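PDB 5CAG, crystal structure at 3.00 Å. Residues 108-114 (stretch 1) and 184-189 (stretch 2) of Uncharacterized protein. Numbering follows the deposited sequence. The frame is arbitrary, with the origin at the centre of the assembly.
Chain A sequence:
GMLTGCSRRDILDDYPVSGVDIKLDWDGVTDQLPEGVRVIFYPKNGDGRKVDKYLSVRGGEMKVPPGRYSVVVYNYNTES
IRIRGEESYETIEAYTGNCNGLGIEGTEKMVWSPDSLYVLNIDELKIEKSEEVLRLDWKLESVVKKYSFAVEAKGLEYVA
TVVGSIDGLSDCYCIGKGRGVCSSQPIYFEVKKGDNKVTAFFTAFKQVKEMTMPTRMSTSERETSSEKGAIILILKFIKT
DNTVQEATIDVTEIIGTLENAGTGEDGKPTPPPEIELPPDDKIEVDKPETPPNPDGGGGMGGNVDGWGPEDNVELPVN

Stretch 1, residues 108-114: EKMVWSP
Stretch 2 184-189: SQPIYF

The two stretches meet through a single β-bridge between V111 and I187, whose CA atoms lie 5.0 Å apart; the flanking CA pairs M110–P186 and W112–Y188 are separated by 4.9 and 5.6 Å. The touching segments run in the same general sense, 57° apart end to end. V111 (phi/psi -120/155) and I187 (-86/125) are extended, as are M110, W112, P186 and Y188, whereas K109 (-79/-13) is not.

Two nearly linear backbone hydrogen bonds set the register: V111 N donates to P186 O (2.9 Å, 169°) and Y188 N to V111 O (2.9 Å, 172°). V111 thus uses both its polar backbone atoms on residues flanking I187, and I187 CA approaches V111 O at 3.5 Å in a CA-H...O contact. Beyond the bridge, S113 OG (chi1 4°, off-rotamer) donates a weak hydrogen bond to Y188 O at 3.3 Å.

Apolar side-chain contacts accompany the bridge. V111 CG2 (chi1 m) lies 4.1 Å from I187 CG1 (mt). Selenomethionine M110 (mtt) places SE 3.7 Å from Y188 CB and CG 4.2 Å from P186 CB.

The CA-to-CB bond of Y188 (chi1 t, chi2 87°) points toward stretch 1. That of W112 (chi1 m, chi2 106°) points away, yet its side-chain end comes nearer, bringing CZ3 to 3.8 Å from Y188 CE2, with ring planes obliquely paired at 80°.

Within stretch 1, K109 NZ salt-bridges E108 OE2 at 2.8 Å.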

ATOM      1  N   GLU A 108      17.032  -4.574  -8.918  1.00 84.23           N
ATOM      2  CA  GLU A 108      16.436  -5.903  -8.751  1.00 85.52           C
ATOM      3  C   GLU A 108      16.146  -6.192  -7.258  1.00 89.80           C
ATOM      4  O   GLU A 108      15.207  -6.911  -6.944  1.00 90.83           O
ATOM      5  CB  GLU A 108      17.341  -7.000  -9.367  1.00 89.95           C
ATOM      6  CG  GLU A 108      18.761  -7.107  -8.798  1.00107.19           C
ATOM      7  CD  GLU A 108      19.870  -6.248  -9.392  1.00137.76           C
ATOM      8  OE1 GLU A 108      19.574  -5.304 -10.162  1.00135.58           O
ATOM      9  OE2 GLU A 108      21.050  -6.522  -9.071  1.00134.80           O
ATOM     10  N   LYS A 109      16.936  -5.609  -6.348  1.00 84.97           N
ATOM     11  CA  LYS A 109      16.798  -5.788  -4.908  1.00 84.54           C
ATOM     12  C   LYS A 109      15.645  -4.918  -4.360  1.00 86.35           C
ATOM     13  O   LYS A 109      15.216  -5.106  -3.219  1.00 87.46           O
ATOM     14  CB  LYS A 109      18.144  -5.463  -4.223  1.00 87.82           C
ATOM     15  CG  LYS A 109      19.172  -6.588  -4.414  1.00116.47           C
ATOM     16  CD  LYS A 109      20.662  -6.151  -4.362  1.00132.01           C
ATOM     17  CE  LYS A 109      21.353  -6.108  -5.721  1.00142.41           C
ATOM     18  NZ  LYS A 109      21.366  -7.425  -6.427  1.00147.63           N
HETATM   19  N   MSE A 110      15.147  -3.976  -5.182  1.00 79.15           N
HETATM   20  CA  MSE A 110      14.075  -3.035  -4.849  1.00 76.03           C
HETATM   21  C   MSE A 110      12.698  -3.508  -5.343  1.00 83.51           C
HETATM   22  O   MSE A 110      12.608  -4.364  -6.222  1.00 84.54           O
HETATM   23  CB  MSE A 110      14.363  -1.673  -5.476  1.00 75.77           C
HETATM   24  CG  MSE A 110      15.712  -1.111  -5.121  1.00 82.77           C
HETATM   25 SE   MSE A 110      15.998   0.578  -6.055  0.75 88.42          SE
HETATM   26  CE  MSE A 110      17.874   0.870  -5.644  1.00 87.13           C
ATOM     27  N   VAL A 111      11.629  -2.909  -4.783  1.00 80.26           N
ATOM     28  CA  VAL A 111      10.220  -3.168  -5.102  1.00 78.64           C
ATOM     29  C   VAL A 111       9.531  -1.881  -5.615  1.00 80.04           C
ATOM     30  O   VAL A 111       9.961  -0.778  -5.290  1.00 78.34           O
ATOM     31  CB  VAL A 111       9.477  -3.757  -3.887  1.00 82.29           C
ATOM     32  CG1 VAL A 111      10.113  -5.074  -3.446  1.00 83.81           C
ATOM     33  CG2 VAL A 111       9.424  -2.755  -2.734  1.00 81.48           C
ATOM     34  N   TRP A 112       8.469  -2.025  -6.398  1.00 76.95           N
ATOM     35  CA  TRP A 112       7.759  -0.881  -6.958  1.00 76.68           C
ATOM     36  C   TRP A 112       6.939  -0.165  -5.911  1.00 82.06           C
ATOM     37  O   TRP A 112       6.536  -0.798  -4.939  1.00 82.70           O
ATOM     38  CB  TRP A 112       6.827  -1.330  -8.078  1.00 75.95           C
ATOM     39  CG  TRP A 112       7.484  -2.078  -9.194  1.00 78.79           C
ATOM     40  CD1 TRP A 112       7.412  -3.416  -9.433  1.00 83.43           C
ATOM     41  CD2 TRP A 112       8.230  -1.517 -10.279  1.00 79.20           C
ATOM     42  NE1 TRP A 112       8.117  -3.735 -10.573  1.00 84.26           N
ATOM     43  CE2 TRP A 112       8.611  -2.584 -11.124  1.00 84.93           C
ATOM     44  CE3 TRP A 112       8.622  -0.211 -10.623  1.00 79.84           C
ATOM     45  CZ2 TRP A 112       9.361  -2.385 -12.286  1.00 85.15           C
ATOM     46  CZ3 TRP A 112       9.342  -0.014 -11.791  1.00 81.98           C
ATOM     47  CH2 TRP A 112       9.709  -1.090 -12.605  1.00 84.10           C
ATOM     48  N   SER A 113       6.683   1.156  -6.104  1.00 78.65           N
ATOM     49  CA  SER A 113       5.829   1.945  -5.196  1.00 77.58           C
ATOM     50  C   SER A 113       4.387   1.491  -5.369  1.00 79.82           C
ATOM     51  O   SER A 113       3.976   1.193  -6.497  1.00 79.31           O
ATOM     52  CB  SER A 113       5.946   3.453  -5.434  1.00 80.42           C
ATOM     53  OG  SER A 113       6.772   3.784  -6.540  1.00 90.96           O
ATOM     54  N   PRO A 114       3.644   1.317  -4.258  1.00 74.86           N
ATOM     55  CA  PRO A 114       2.280   0.803  -4.366  1.00 73.86           C
ATOM     56  C   PRO A 114       1.322   1.823  -4.943  1.00 77.51           C
ATOM     57  O   PRO A 114       1.393   2.986  -4.575  1.00 76.74           O
ATOM     58  CB  PRO A 114       1.930   0.472  -2.921  1.00 75.54           C
ATOM     59  CG  PRO A 114       2.745   1.378  -2.117  1.00 79.91           C
ATOM     60  CD  PRO A 114       4.028   1.504  -2.846  1.00 76.12           C
ATOM     61  N   SER A 184      12.104  -4.973   4.335  1.00 90.36           N
ATOM     62  CA  SER A 184      13.527  -4.621   4.321  1.00 90.55           C
ATOM     63  C   SER A 184      14.071  -4.508   2.848  1.00 91.21           C
ATOM     64  O   SER A 184      15.271  -4.318   2.624  1.00 93.30           O
ATOM     65  CB  SER A 184      14.334  -5.580   5.191  1.00 97.34           C
ATOM     66  OG  SER A 184      13.695  -5.728   6.455  1.00109.46           O
ATOM     67  N   GLN A 185      13.153  -4.543   1.868  1.00 82.47           N
ATOM     68  CA  GLN A 185      13.383  -4.312   0.450  1.00 80.08           C
ATOM     69  C   GLN A 185      13.020  -2.857   0.140  1.00 83.28           C
ATOM     70  O   GLN A 185      11.887  -2.448   0.416  1.00 82.15           O
ATOM     71  CB  GLN A 185      12.533  -5.249  -0.400  1.00 80.53           C
ATOM     72  CG  GLN A 185      12.887  -6.709  -0.305  1.00 83.02           C
ATOM     73  CD  GLN A 185      12.015  -7.481  -1.242  1.00 98.55           C
ATOM     74  OE1 GLN A 185      12.462  -7.948  -2.302  1.00 91.41           O
ATOM     75  NE2 GLN A 185      10.730  -7.572  -0.897  1.00 94.45           N
ATOM     76  N   PRO A 186      13.937  -2.045  -0.406  1.00 80.44           N
ATOM     77  CA  PRO A 186      13.619  -0.626  -0.635  1.00 78.81           C
ATOM     78  C   PRO A 186      12.573  -0.364  -1.711  1.00 82.41           C
ATOM     79  O   PRO A 186      12.490  -1.094  -2.704  1.00 82.60           O
ATOM     80  CB  PRO A 186      14.958  -0.041  -1.078  1.00 81.37           C
ATOM     81  CG  PRO A 186      15.981  -1.016  -0.604  1.00 88.22           C
ATOM     82  CD  PRO A 186      15.334  -2.337  -0.761  1.00 83.97           C
ATOM     83  N   ILE A 187      11.787   0.710  -1.523  1.00 76.67           N
ATOM     84  CA  ILE A 187      10.815   1.114  -2.533  1.00 73.50           C
ATOM     85  C   ILE A 187      11.556   1.991  -3.522  1.00 78.29           C
ATOM     86  O   ILE A 187      12.193   2.958  -3.120  1.00 80.88           O
ATOM     87  CB  ILE A 187       9.590   1.834  -1.928  1.00 74.31           C
ATOM     88  CG1 ILE A 187       8.802   0.902  -0.996  1.00 73.75           C
ATOM     89  CG2 ILE A 187       8.692   2.384  -3.051  1.00 73.56           C
ATOM     90  CD1 ILE A 187       7.817   1.616  -0.136  1.00 69.45           C
ATOM     91  N   TYR A 188      11.508   1.647  -4.792  1.00 72.89           N
ATOM     92  CA  TYR A 188      12.157   2.417  -5.837  1.00 72.14           C
ATOM     93  C   TYR A 188      11.272   3.520  -6.302  1.00 76.90           C
ATOM     94  O   TYR A 188      10.061   3.328  -6.436  1.00 77.96           O
ATOM     95  CB  TYR A 188      12.499   1.503  -7.026  1.00 72.71           C
ATOM     96  CG  TYR A 188      12.623   2.176  -8.381  1.00 72.87           C
ATOM     97  CD1 TYR A 188      13.829   2.729  -8.801  1.00 75.26           C
ATOM     98  CD2 TYR A 188      11.581   2.138  -9.293  1.00 72.62           C
ATOM     99  CE1 TYR A 188      13.975   3.265 -10.079  1.00 74.44           C
ATOM    100  CE2 TYR A 188      11.719   2.666 -10.573  1.00 73.32           C
ATOM    101  CZ  TYR A 188      12.907   3.257 -10.953  1.00 79.88           C
ATOM    102  OH  TYR A 188      13.009   3.782 -12.222  1.00 85.05           O
ATOM    103  N   PHE A 189      11.892   4.637  -6.674  1.00 72.30           N
ATOM    104  CA  PHE A 189      11.192   5.760  -7.281  1.00 70.20           C
ATOM    105  C   PHE A 189      12.140   6.504  -8.208  1.00 74.16           C
ATOM    106  O   PHE A 189      13.348   6.518  -7.987  1.00 75.02           O
ATOM    107  CB  PHE A 189      10.556   6.691  -6.236  1.00 70.33           C
ATOM    108  CG  PHE A 189      11.496   7.195  -5.180  1.00 72.04           C
ATOM    109  CD1 PHE A 189      12.211   8.371  -5.366  1.00 75.57           C
ATOM    110  CD2 PHE A 189      11.655   6.506  -3.984  1.00 73.74           C
ATOM    111  CE1 PHE A 189      13.068   8.846  -4.374  1.00 77.08           C
ATOM    112  CE2 PHE A 189      12.531   6.967  -3.002  1.00 76.95           C
ATOM    113  CZ  PHE A 189      13.225   8.138  -3.200  1.00 76.14           C
TER